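Local coordinates for protein apical membrane antigen 1 (Toxoplasma gondii, PDB 3ZLE) that probably takes part in host-cell invasion by the sporozoite, as an AMA1-family surface protein associated with the moving junction, at residues F22-V27 / G300-N305; I32-G37 / V266-P271; I57-P62 / G86-P91; N68-A73 / K156-S161. All coordinates share one frame; numbering follows the deposited sequence.

Contact 1. Residues F22-V27 / G300-N305; sequences FNIPQV and GANWAN
W303 reaches segment 22-27 with its indole N-H: W303 NE1 donates to F22 O over 2.8 Å. The acceptor lies close to the ring plane and the nitrogen lies in the plane of the carbonyl, but the N-H...O angle of 147° leaves the bond somewhat bent. F22 O, just ahead of helix 24-27, also receives a weak bond from I24 N, which makes it a shared acceptor. I24 runs past the indole in the opposite direction. Its CG1 is anti to the carbonyl carbon (chi1 -73°), and the extended chain beyond it carries CD1 over the rim of one ring face, 3.9 Å from W303 NE1. I24 CB lies 3.8 Å from W303 CZ2, and P25 CD approaches that same corner at the ring edge. N302 CB covers the rim of the face that I24 CD1 touches, while N302 ND2 packs 3.7 Å from I24 CG2. The amide of N302 is held from outside, OD1 by A267 N and ND2 by G298 O. On the helix side, N23 is the N-cap, its OD1 accepting weakly from Q26 N. N302 and W303 together form a classic beta bulge opposite F320, whose ring lies nearly parallel to the indole, and F228 meets the indole edge-to-face. The short helix 24-27 thus docks beside the start of strand 303-308, which runs between strands 315-320 and 333-337.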
loop_
_atom_site.group_PDB
_atom_site.type_symbol
_atom_site.label_atom_id
_atom_site.label_comp_id
_atom_site.label_asym_id
_atom_site.label_seq_id
_atom_site.Cartn_x
_atom_site.Cartn_y
_atom_site.Cartn_z
ATOM N N PHE A 22 -1.802 11.904 3.718
ATOM C CA PHE A 22 -2.363 11.477 2.429
ATOM C C PHE A 22 -1.565 12.030 1.257
ATOM O O PHE A 22 -1.911 11.823 0.074
ATOM C CB PHE A 22 -3.897 11.800 2.371
ATOM C CG PHE A 22 -4.678 11.144 3.480
ATOM C CD1 PHE A 22 -5.038 9.820 3.381
ATOM C CD2 PHE A 22 -4.848 11.790 4.714
ATOM C CE1 PHE A 22 -5.626 9.143 4.436
ATOM C CE2 PHE A 22 -5.485 11.157 5.752
ATOM C CZ PHE A 22 -5.822 9.799 5.645
ATOM N N ASN A 23 -0.453 12.694 1.571
ATOM C CA ASN A 23 0.481 13.115 0.523
ATOM C C ASN A 23 1.451 12.009 0.202
ATOM O O ASN A 23 2.593 11.999 0.660
ATOM C CB ASN A 23 1.237 14.333 0.943
ATOM C CG ASN A 23 2.125 14.845 -0.143
ATOM O OD1 ASN A 23 2.307 14.197 -1.182
ATOM N ND2 ASN A 23 2.651 16.029 0.055
ATOM N N ILE A 24 0.941 11.033 -0.514
ATOM C CA ILE A 24 1.615 9.763 -0.770
ATOM C C ILE A 24 3.016 9.827 -1.461
ATOM O O ILE A 24 3.930 9.048 -1.112
ATOM C CB ILE A 24 0.634 8.836 -1.525
ATOM C CG1 ILE A 24 -0.451 8.348 -0.525
ATOM C CG2 ILE A 24 1.357 7.652 -2.166
ATOM C CD1 ILE A 24 -1.388 7.291 -1.112
ATOM N N PRO A 25 3.163 10.648 -2.530
ATOM C CA PRO A 25 4.513 10.756 -3.120
ATOM C C PRO A 25 5.494 11.266 -2.108
ATOM O O PRO A 25 6.637 10.848 -2.100
ATOM C CB PRO A 25 4.337 11.822 -4.214
ATOM C CG PRO A 25 2.856 11.846 -4.509
ATOM C CD PRO A 25 2.184 11.522 -3.204
ATOM N N GLN A 26 5.077 12.220 -1.282
ATOM C CA GLN A 26 5.932 12.658 -0.218
ATOM C C GLN A 26 6.192 11.579 0.856
ATOM O O GLN A 26 7.345 11.287 1.159
ATOM C CB GLN A 26 5.393 13.917 0.401
ATOM C CG GLN A 26 6.292 14.495 1.482
ATOM C CD GLN A 26 6.051 15.975 1.653
ATOM O OE1 GLN A 26 5.731 16.668 0.693
ATOM N NE2 GLN A 26 6.116 16.451 2.896
ATOM N N VAL A 27 5.145 11.027 1.478
ATOM C CA VAL A 27 5.382 10.174 2.679
ATOM C C VAL A 27 5.760 8.725 2.272
ATOM O O VAL A 27 6.512 8.080 2.944
ATOM C CB VAL A 27 4.192 10.144 3.681
ATOM C CG1 VAL A 27 3.815 11.548 4.156
ATOM C CG2 VAL A 27 2.978 9.445 3.075
ATOM N N GLY A 300 0.754 8.804 -8.785
ATOM C CA GLY A 300 -0.179 8.012 -9.595
ATOM C C GLY A 300 -1.607 8.092 -9.061
ATOM O O GLY A 300 -1.897 8.887 -8.186
ATOM N N ALA A 301 -2.482 7.214 -9.550
ATOM C CA ALA A 301 -3.892 7.261 -9.173
ATOM C C ALA A 301 -4.050 6.402 -7.926
ATOM O O ALA A 301 -4.247 5.199 -8.038
ATOM C CB ALA A 301 -4.749 6.712 -10.308
ATOM N N ASN A 302 -3.785 6.983 -6.762
ATOM C CA ASN A 302 -3.552 6.190 -5.556
ATOM C C ASN A 302 -4.697 6.377 -4.539
ATOM O O ASN A 302 -4.700 5.725 -3.490
ATOM C CB ASN A 302 -2.247 6.615 -4.842
ATOM C CG ASN A 302 -1.058 6.662 -5.753
ATOM O OD1 ASN A 302 -0.832 5.746 -6.560
ATOM N ND2 ASN A 302 -0.184 7.630 -5.507
ATOM N N TRP A 303 -5.540 7.379 -4.778
ATOM C CA TRP A 303 -6.657 7.706 -3.898
ATOM C C TRP A 303 -7.988 7.368 -4.553
ATOM O O TRP A 303 -8.102 7.443 -5.758
ATOM C CB TRP A 303 -6.646 9.173 -3.562
ATOM C CG TRP A 303 -5.292 9.696 -3.036
ATOM C CD1 TRP A 303 -4.962 9.929 -1.733
ATOM C CD2 TRP A 303 -4.176 10.176 -3.829
ATOM N NE1 TRP A 303 -3.667 10.432 -1.655
ATOM C CE2 TRP A 303 -3.166 10.581 -2.928
ATOM C CE3 TRP A 303 -3.893 10.184 -5.203
ATOM C CZ2 TRP A 303 -1.900 11.054 -3.361
ATOM C CZ3 TRP A 303 -2.640 10.627 -5.631
ATOM C CH2 TRP A 303 -1.673 11.093 -4.705
ATOM N N ALA A 304 -8.978 6.949 -3.736
ATOM C CA ALA A 304 -10.311 6.664 -4.208
ATOM C C ALA A 304 -11.359 7.260 -3.281
ATOM O O ALA A 304 -11.268 7.132 -2.068
ATOM C CB ALA A 304 -10.537 5.150 -4.349
ATOM N N ASN A 305 -12.347 7.947 -3.861
ATOM C CA ASN A 305 -13.515 8.370 -3.119
ATOM C C ASN A 305 -14.665 7.418 -3.352
ATOM O O ASN A 305 -15.052 7.163 -4.513
ATOM C CB ASN A 305 -13.907 9.777 -3.535
ATOM C CG ASN A 305 -13.115 10.820 -2.806
ATOM O OD1 ASN A 305 -12.540 10.546 -1.734
ATOM N ND2 ASN A 305 -13.087 12.019 -3.345
#

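Contact 2. Residues I32-G37 / V266-P271; sequences IFVDLG and VASDAP
D269 OD2 accepts from L36 N at 2.6 Å, the shortest bond of the contact, on the anti side of the carboxylate and 17° out of its plane. One residue serves twice here, since D269 N donates to V34 O over 2.8 Å. Further along, A267 O takes I32 N at 3.0 Å and receives a weak bond from F33 N. S268 OG, anti to its own backbone N (chi1 -172°), is turned toward V34 N but gains only a weak bond. The D269 carboxylate has further donors in G31 N to OD2 and S296 OG to OD1. D35 lies alongside it, with D35 OD1 4.0 Å from D269 OD2 and the two carboxylate planes almost perpendicular. D35 OD1 closes an Asx turn onto G37 N, and G47 N, G48 N and S30 OG also donate to this carboxylate; such donors would be expected to ease the repulsion between the two acids. Neither segment is a regular strand: two irregular chains pair here by a mixture of backbone and side-chain bonds. Segment 266-271 lies near the start of the long connection between helix 253-262 and strand 303-308, consistent with the domain II loop that lies against domain I in AMA1 proteins. Around the polar row, V266 CG1, in the crowded position between backbone N and carbonyl carbon, presses on F33 CB at 3.5 Å. The F33 ring presents its edge to S268 OG and meets F261, I32 CD1 reaches A267 CB at 4.0 Å, and V34 CB lies 4.3 Å from A270 CB.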
loop_
_atom_site.group_PDB
_atom_site.type_symbol
_atom_site.label_atom_id
_atom_site.label_comp_id
_atom_site.label_asym_id
_atom_site.label_seq_id
_atom_site.Cartn_x
_atom_site.Cartn_y
_atom_site.Cartn_z
ATOM N N ILE A 32 3.509 1.426 -5.231
ATOM C CA ILE A 32 2.598 0.837 -4.234
ATOM C C ILE A 32 2.178 -0.546 -4.712
ATOM O O ILE A 32 2.506 -1.559 -4.068
ATOM C CB ILE A 32 1.363 1.733 -4.021
ATOM C CG1 ILE A 32 1.810 3.143 -3.572
ATOM C CG2 ILE A 32 0.407 1.104 -3.022
ATOM C CD1 ILE A 32 0.759 4.209 -3.759
ATOM N N PHE A 33 1.633 -0.619 -5.933
ATOM C CA PHE A 33 1.229 -1.935 -6.508
ATOM C C PHE A 33 2.451 -2.837 -6.608
ATOM O O PHE A 33 2.541 -3.867 -5.914
ATOM C CB PHE A 33 0.527 -1.769 -7.865
ATOM C CG PHE A 33 0.048 -3.078 -8.490
ATOM C CD1 PHE A 33 -1.147 -3.696 -8.052
ATOM C CD2 PHE A 33 0.683 -3.598 -9.597
ATOM C CE1 PHE A 33 -1.604 -4.875 -8.627
ATOM C CE2 PHE A 33 0.231 -4.791 -10.190
ATOM C CZ PHE A 33 -0.925 -5.433 -9.699
ATOM N N VAL A 34 3.444 -2.401 -7.387
ATOM C CA VAL A 34 4.792 -2.967 -7.320
ATOM C C VAL A 34 5.804 -1.887 -6.889
ATOM O O VAL A 34 5.884 -0.790 -7.492
ATOM C CB VAL A 34 5.235 -3.513 -8.680
ATOM C CG1 VAL A 34 6.749 -3.765 -8.672
ATOM C CG2 VAL A 34 4.467 -4.785 -9.021
ATOM N N ASP A 35 6.504 -2.176 -5.806
ATOM C CA ASP A 35 7.457 -1.251 -5.202
ATOM C C ASP A 35 8.875 -1.642 -5.545
ATOM O O ASP A 35 9.425 -2.593 -5.001
ATOM C CB ASP A 35 7.286 -1.226 -3.700
ATOM C CG ASP A 35 8.226 -0.281 -3.030
ATOM O OD1 ASP A 35 9.261 0.081 -3.670
ATOM O OD2 ASP A 35 7.929 0.135 -1.861
ATOM N N LEU A 36 9.502 -0.898 -6.440
ATOM C CA LEU A 36 10.882 -1.237 -6.758
ATOM C C LEU A 36 11.622 0.046 -6.915
ATOM O O LEU A 36 12.307 0.258 -7.903
ATOM C CB LEU A 36 10.980 -2.145 -8.024
ATOM C CG LEU A 36 10.477 -3.587 -7.918
ATOM C CD1 LEU A 36 10.387 -4.262 -9.310
ATOM C CD2 LEU A 36 11.320 -4.449 -6.974
ATOM N N GLY A 37 11.488 0.910 -5.915
ATOM C CA GLY A 37 11.895 2.287 -6.046
ATOM C C GLY A 37 13.375 2.499 -5.781
ATOM O O GLY A 37 13.861 3.621 -5.866
ATOM N N VAL A 266 -2.266 3.119 -10.872
ATOM C CA VAL A 266 -1.756 3.323 -9.520
ATOM C C VAL A 266 -0.244 3.503 -9.594
ATOM O O VAL A 266 0.396 2.920 -10.472
ATOM C CB VAL A 266 -2.089 2.102 -8.630
ATOM C CG1 VAL A 266 -1.391 0.842 -9.175
ATOM C CG2 VAL A 266 -1.680 2.370 -7.188
ATOM N N ALA A 267 0.343 4.298 -8.695
ATOM C CA ALA A 267 1.814 4.377 -8.638
ATOM C C ALA A 267 2.379 2.962 -8.624
ATOM O O ALA A 267 2.029 2.165 -7.769
ATOM C CB ALA A 267 2.286 5.132 -7.393
ATOM N N SER A 268 3.244 2.655 -9.584
ATOM C CA SER A 268 3.796 1.339 -9.696
ATOM C C SER A 268 5.139 1.413 -10.410
ATOM O O SER A 268 5.329 2.239 -11.309
ATOM C CB SER A 268 2.830 0.416 -10.455
ATOM O OG SER A 268 3.285 -0.911 -10.400
ATOM N N ASP A 269 6.076 0.590 -9.977
ATOM C CA ASP A 269 7.425 0.576 -10.567
ATOM C C ASP A 269 7.660 -0.619 -11.496
ATOM O O ASP A 269 8.815 -0.997 -11.750
ATOM C CB ASP A 269 8.461 0.527 -9.471
ATOM C CG ASP A 269 8.325 1.658 -8.492
ATOM O OD1 ASP A 269 7.679 2.703 -8.829
ATOM O OD2 ASP A 269 8.852 1.490 -7.365
ATOM N N ALA A 270 6.588 -1.308 -11.881
ATOM C CA ALA A 270 6.734 -2.439 -12.829
ATOM C C ALA A 270 7.159 -1.909 -14.168
ATOM O O ALA A 270 6.730 -0.820 -14.565
ATOM C CB ALA A 270 5.439 -3.224 -12.966
ATOM N N PRO A 271 8.035 -2.659 -14.864
ATOM C CA PRO A 271 8.426 -2.242 -16.204
ATOM C C PRO A 271 7.229 -2.292 -17.129
ATOM O O PRO A 271 6.389 -3.210 -17.038
ATOM C CB PRO A 271 9.491 -3.275 -16.618
ATOM C CG PRO A 271 9.517 -4.316 -15.528
ATOM C CD PRO A 271 8.937 -3.682 -14.312
#

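Contact 3. Residues I57-P62 / G86-P91; sequences IQMHQP and GGFNNP
I57 lays its CG2 branch against the outer end of the F88 ring, 3.6 Å from F88 CE2, with F88 CZ only slightly further. CG1 of I57 also touches F88 CE2, giving the ring two branches of one side chain to rest on; the two side chains cross at about a right angle. M59, two residues on along strand 55-59, approaches another part of the ring. Its SD lies 3.9 Å from F88 CE1 and 4.8 Å from the ring centroid, 46° off the normal, an oblique approach. A bend at chi3 (-60°) turns M59 CE aside toward G86 O, at 3.9 Å. The same carbonyl is the acceptor of a weak bond from Q61 NE2, 3.4 Å away. Q61 OE1 accepts a hydrogen bond from a water, which in turn accepts one from G86 N, so both amide atoms of Q61 engage G86, one directly and one through solvent. F187, on the partner strand 187-191, adds an edge-to-face contact to F88. The outcome is a Met-aromatic contact within an apolar patch, where alternate residues of a strand, I57 and M59, pack on the aromatic ring of a neighbouring loop, with a polar, water-bridged margin.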
loop_
_atom_site.group_PDB
_atom_site.type_symbol
_atom_site.label_atom_id
_atom_site.label_comp_id
_atom_site.label_asym_id
_atom_site.label_seq_id
_atom_site.Cartn_x
_atom_site.Cartn_y
_atom_site.Cartn_z
ATOM N N ILE A 57 0.828 -11.235 -2.458
ATOM C CA ILE A 57 1.199 -11.665 -3.794
ATOM C C ILE A 57 0.376 -12.903 -4.119
ATOM O O ILE A 57 0.634 -13.950 -3.606
ATOM C CB ILE A 57 2.654 -12.085 -3.860
ATOM C CG1 ILE A 57 3.599 -10.965 -3.402
ATOM C CG2 ILE A 57 2.977 -12.693 -5.224
ATOM C CD1 ILE A 57 3.426 -9.654 -4.115
ATOM N N GLN A 58 -0.582 -12.756 -5.017
ATOM C CA GLN A 58 -1.334 -13.873 -5.578
ATOM C C GLN A 58 -0.460 -14.755 -6.492
ATOM O O GLN A 58 0.087 -14.285 -7.493
ATOM C CB GLN A 58 -2.500 -13.296 -6.369
ATOM C CG GLN A 58 -3.257 -14.293 -7.220
ATOM C CD GLN A 58 -4.344 -14.990 -6.412
ATOM O OE1 GLN A 58 -4.214 -16.175 -6.062
ATOM N NE2 GLN A 58 -5.300 -14.199 -5.927
ATOM N N MET A 59 -0.376 -16.039 -6.186
ATOM C CA MET A 59 0.393 -16.967 -7.023
ATOM C C MET A 59 -0.498 -17.842 -7.892
ATOM O O MET A 59 -1.707 -17.886 -7.700
ATOM C CB MET A 59 1.279 -17.818 -6.135
ATOM C CG MET A 59 2.236 -16.969 -5.327
ATOM S SD MET A 59 3.729 -17.855 -4.886
ATOM C CE MET A 59 3.023 -19.184 -3.950
ATOM N N HIS A 60 0.096 -18.530 -8.861
ATOM C CA HIS A 60 -0.690 -19.313 -9.784
ATOM C C HIS A 60 -0.060 -20.641 -10.114
ATOM O O HIS A 60 -0.094 -21.088 -11.278
ATOM C CB HIS A 60 -0.976 -18.529 -11.064
ATOM C CG HIS A 60 -1.760 -17.274 -10.845
ATOM N ND1 HIS A 60 -3.137 -17.254 -10.802
ATOM C CD2 HIS A 60 -1.363 -15.990 -10.720
ATOM C CE1 HIS A 60 -3.558 -16.009 -10.662
ATOM N NE2 HIS A 60 -2.499 -15.224 -10.605
ATOM N N GLN A 61 0.390 -21.343 -9.084
ATOM C CA GLN A 61 0.928 -22.682 -9.262
ATOM C C GLN A 61 -0.243 -23.633 -9.473
ATOM O O GLN A 61 -1.394 -23.288 -9.180
ATOM C CB GLN A 61 1.757 -23.078 -8.027
ATOM C CG GLN A 61 2.824 -22.053 -7.702
ATOM C CD GLN A 61 3.637 -22.387 -6.467
ATOM O OE1 GLN A 61 3.092 -22.726 -5.403
ATOM N NE2 GLN A 61 4.943 -22.228 -6.580
ATOM N N PRO A 62 0.025 -24.782 -10.099
ATOM C CA PRO A 62 -1.029 -25.764 -10.320
ATOM C C PRO A 62 -1.680 -26.189 -9.006
ATOM O O PRO A 62 -1.025 -26.178 -7.958
ATOM C CB PRO A 62 -0.285 -26.932 -10.952
ATOM C CG PRO A 62 0.922 -26.303 -11.584
ATOM C CD PRO A 62 1.319 -25.205 -10.660
ATOM N N GLY A 86 7.538 -23.637 -3.771
ATOM C CA GLY A 86 8.129 -22.602 -2.930
ATOM C C GLY A 86 7.229 -21.384 -2.825
ATOM O O GLY A 86 6.245 -21.265 -3.576
ATOM N N GLY A 87 7.525 -20.527 -1.845
ATOM C CA GLY A 87 6.991 -19.178 -1.795
ATOM C C GLY A 87 8.098 -18.134 -1.905
ATOM O O GLY A 87 9.120 -18.357 -2.544
ATOM N N PHE A 88 7.893 -17.003 -1.239
ATOM C CA PHE A 88 8.837 -15.880 -1.270
ATOM C C PHE A 88 9.618 -15.747 0.032
ATOM O O PHE A 88 10.469 -14.883 0.152
ATOM C CB PHE A 88 8.075 -14.581 -1.528
ATOM C CG PHE A 88 7.488 -14.480 -2.898
ATOM C CD1 PHE A 88 7.378 -15.610 -3.717
ATOM C CD2 PHE A 88 7.065 -13.296 -3.371
ATOM C CE1 PHE A 88 6.840 -15.513 -4.997
ATOM C CE2 PHE A 88 6.547 -13.170 -4.645
ATOM C CZ PHE A 88 6.440 -14.281 -5.469
ATOM N N ASN A 89 9.323 -16.591 1.013
ATOM C CA ASN A 89 9.880 -16.438 2.346
ATOM C C ASN A 89 11.321 -16.885 2.440
ATOM O O ASN A 89 11.670 -17.950 1.948
ATOM C CB ASN A 89 9.069 -17.255 3.350
ATOM C CG ASN A 89 9.478 -16.970 4.773
ATOM O OD1 ASN A 89 9.423 -15.846 5.222
ATOM N ND2 ASN A 89 9.930 -17.982 5.470
ATOM N N ASN A 90 12.152 -16.061 3.072
ATOM C CA ASN A 90 13.558 -16.357 3.250
ATOM C C ASN A 90 13.718 -17.625 4.082
ATOM O O ASN A 90 13.161 -17.716 5.148
ATOM C CB ASN A 90 14.231 -15.205 3.972
ATOM C CG ASN A 90 15.741 -15.383 4.084
ATOM O OD1 ASN A 90 16.245 -16.498 4.264
ATOM N ND2 ASN A 90 16.464 -14.276 4.030
ATOM N N PRO A 91 14.465 -18.607 3.559
ATOM C CA PRO A 91 14.485 -19.920 4.177
ATOM C C PRO A 91 15.769 -20.256 4.951
ATOM O O PRO A 91 15.933 -21.395 5.361
ATOM C CB PRO A 91 14.333 -20.870 2.979
ATOM C CG PRO A 91 14.929 -20.125 1.837
ATOM C CD PRO A 91 14.687 -18.668 2.101
HETATM O O HOH W 1 4.467 -24.367 -3.826
#

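Contact 4. Residues N68-A73 / K156-S161; sequences NFLDDA and KCYVLS
L70 and Y158 cross at about a right angle, L70 CD1 standing over one face of the phenol ring. L70 CG is anti to the carbonyl carbon (chi1 -58°), which helps bring that methyl 3.9 Å from the ring centroid and 21° off the normal, a CH-pi contact displaced toward the hydroxyl end, since Y158 CZ is its nearest ring atom at 3.6 Å. L70 CB rests on the other part of the ring, 3.7 Å from Y158 CE2. The other branch, L70 CD2, lies over the rim of one face of F69, while L160 CD1 comes to the edge of that ring, 4.2 Å from F69 CE2. A type I turn from N68 to D71 presents L70, and an Asx turn braces it: N68 OD1 accepts from L70 N at 3.0 Å, the donor well above the amide plane. A73 CB ends the row 4.1 Å from S161 OG, a buried hydroxyl without a hydrogen-bonding partner in the model. On the strand's other side C157 is tied to C124 by a disulfide. No hydrogen bond crosses between the two segments, so their direct contact rests on apolar packing and the CH-pi interaction, consistent with burial of hydrophobic surface.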
loop_
_atom_site.group_PDB
_atom_site.type_symbol
_atom_site.label_atom_id
_atom_site.label_comp_id
_atom_site.label_asym_id
_atom_site.label_seq_id
_atom_site.Cartn_x
_atom_site.Cartn_y
_atom_site.Cartn_z
ATOM N N ASN A 68 1.126 -20.653 -1.684
ATOM C CA ASN A 68 1.125 -19.661 -0.625
ATOM C C ASN A 68 2.444 -18.884 -0.665
ATOM O O ASN A 68 3.506 -19.457 -0.585
ATOM C CB ASN A 68 0.949 -20.363 0.706
ATOM C CG ASN A 68 0.806 -19.398 1.877
ATOM O OD1 ASN A 68 1.057 -18.206 1.750
ATOM N ND2 ASN A 68 0.527 -19.948 3.056
ATOM N N PHE A 69 2.382 -17.596 -0.911
ATOM C CA PHE A 69 3.603 -16.858 -1.108
ATOM C C PHE A 69 4.427 -16.686 0.189
ATOM O O PHE A 69 5.556 -16.217 0.149
ATOM C CB PHE A 69 3.318 -15.520 -1.784
ATOM C CG PHE A 69 3.058 -14.403 -0.828
ATOM C CD1 PHE A 69 1.814 -14.286 -0.182
ATOM C CD2 PHE A 69 3.990 -13.372 -0.683
ATOM C CE1 PHE A 69 1.558 -13.227 0.683
ATOM C CE2 PHE A 69 3.735 -12.287 0.169
ATOM C CZ PHE A 69 2.504 -12.193 0.828
ATOM N N LEU A 70 3.829 -17.006 1.341
ATOM C CA LEU A 70 4.577 -16.980 2.602
ATOM C C LEU A 70 5.293 -18.275 2.872
ATOM O O LEU A 70 5.896 -18.439 3.914
ATOM C CB LEU A 70 3.690 -16.656 3.780
ATOM C CG LEU A 70 2.949 -15.346 3.684
ATOM C CD1 LEU A 70 2.242 -15.167 5.021
ATOM C CD2 LEU A 70 3.961 -14.220 3.418
ATOM N N ASP A 71 5.250 -19.182 1.919
ATOM C CA ASP A 71 6.062 -20.385 2.006
ATOM C C ASP A 71 7.524 -20.080 1.758
ATOM O O ASP A 71 7.868 -19.064 1.116
ATOM C CB ASP A 71 5.579 -21.428 1.001
ATOM C CG ASP A 71 4.340 -22.180 1.475
ATOM O OD1 ASP A 71 3.837 -21.901 2.601
ATOM O OD2 ASP A 71 3.880 -23.062 0.709
ATOM N N ASP A 72 8.369 -20.899 2.376
ATOM C CA ASP A 72 9.773 -20.934 2.136
ATOM C C ASP A 72 10.047 -20.921 0.669
ATOM O O ASP A 72 9.489 -21.720 -0.077
ATOM C CB ASP A 72 10.400 -22.203 2.768
ATOM C CG ASP A 72 10.559 -22.084 4.249
ATOM O OD1 ASP A 72 10.424 -20.958 4.754
ATOM O OD2 ASP A 72 10.907 -23.089 4.913
ATOM N N ALA A 73 10.934 -20.034 0.250
ATOM C CA ALA A 73 11.452 -20.059 -1.110
ATOM C C ALA A 73 12.435 -21.211 -1.219
ATOM O O ALA A 73 12.991 -21.656 -0.207
ATOM C CB ALA A 73 12.145 -18.757 -1.410
ATOM N N LYS A 156 3.039 -12.966 13.362
ATOM C CA LYS A 156 4.332 -13.423 12.864
ATOM C C LYS A 156 4.971 -12.455 11.862
ATOM O O LYS A 156 4.293 -11.872 11.026
ATOM C CB LYS A 156 4.177 -14.780 12.200
ATOM C CG LYS A 156 4.125 -15.939 13.194
ATOM C CD LYS A 156 3.673 -17.203 12.504
ATOM C CE LYS A 156 3.125 -18.172 13.524
ATOM N NZ LYS A 156 4.199 -18.675 14.431
ATOM N N CYS A 157 6.284 -12.313 11.929
ATOM C CA CYS A 157 6.976 -11.419 10.994
ATOM C C CYS A 157 7.697 -12.280 9.957
ATOM O O CYS A 157 8.336 -13.270 10.316
ATOM C CB CYS A 157 7.986 -10.534 11.746
ATOM S SG CYS A 157 9.184 -9.710 10.627
ATOM N N TYR A 158 7.551 -11.913 8.678
ATOM C CA TYR A 158 8.215 -12.592 7.568
ATOM C C TYR A 158 9.194 -11.653 6.901
ATOM O O TYR A 158 8.846 -10.506 6.550
ATOM C CB TYR A 158 7.194 -13.082 6.516
ATOM C CG TYR A 158 6.222 -14.135 7.010
ATOM C CD1 TYR A 158 5.157 -13.782 7.816
ATOM C CD2 TYR A 158 6.317 -15.472 6.591
ATOM C CE1 TYR A 158 4.219 -14.711 8.220
ATOM C CE2 TYR A 158 5.395 -16.426 7.033
ATOM C CZ TYR A 158 4.354 -16.027 7.846
ATOM O OH TYR A 158 3.445 -16.922 8.325
ATOM N N VAL A 159 10.389 -12.172 6.628
ATOM C CA VAL A 159 11.323 -11.530 5.761
ATOM C C VAL A 159 11.355 -12.313 4.456
ATOM O O VAL A 159 11.604 -13.533 4.468
ATOM C CB VAL A 159 12.750 -11.525 6.403
ATOM C CG1 VAL A 159 13.730 -10.731 5.531
ATOM C CG2 VAL A 159 12.676 -10.884 7.765
ATOM N N LEU A 160 11.075 -11.636 3.332
ATOM C CA LEU A 160 11.011 -12.296 2.035
ATOM C C LEU A 160 12.375 -12.206 1.327
ATOM O O LEU A 160 12.784 -11.127 0.897
ATOM C CB LEU A 160 9.953 -11.615 1.104
ATOM C CG LEU A 160 8.509 -11.460 1.642
ATOM C CD1 LEU A 160 7.606 -10.814 0.617
ATOM C CD2 LEU A 160 7.901 -12.780 2.196
ATOM N N SER A 161 12.938 -13.338 0.976
ATOM C CA SER A 161 14.091 -13.285 0.109
ATOM C C SER A 161 13.728 -13.115 -1.375
ATOM O O SER A 161 14.582 -12.741 -2.176
ATOM C CB SER A 161 15.005 -14.469 0.356
ATOM O OG SER A 161 14.420 -15.635 -0.155
#

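Overall arrangement
From the N terminus, contact 1 closes the widest loop, bringing segment 22-27 back to 300-305. Contact 2 nests directly inside it, joining 32-37 to 266-271, and the two touch through N302, with centres about 13 Å apart. Within the loop of contact 2 lie contacts 3 and 4, which cross because their segments alternate along the chain: 57-62, 68-73, 86-91, 156-161. Backbone bonds from F88 N to F69 O and from A73 N to N89 O weld these two together. Contacts 1 and 2 thus bind the N-terminal stretch to the later sheet and its preceding loop, while contacts 3 and 4 fasten long loops to strands 55-59 and 156-159, well away from contact 1.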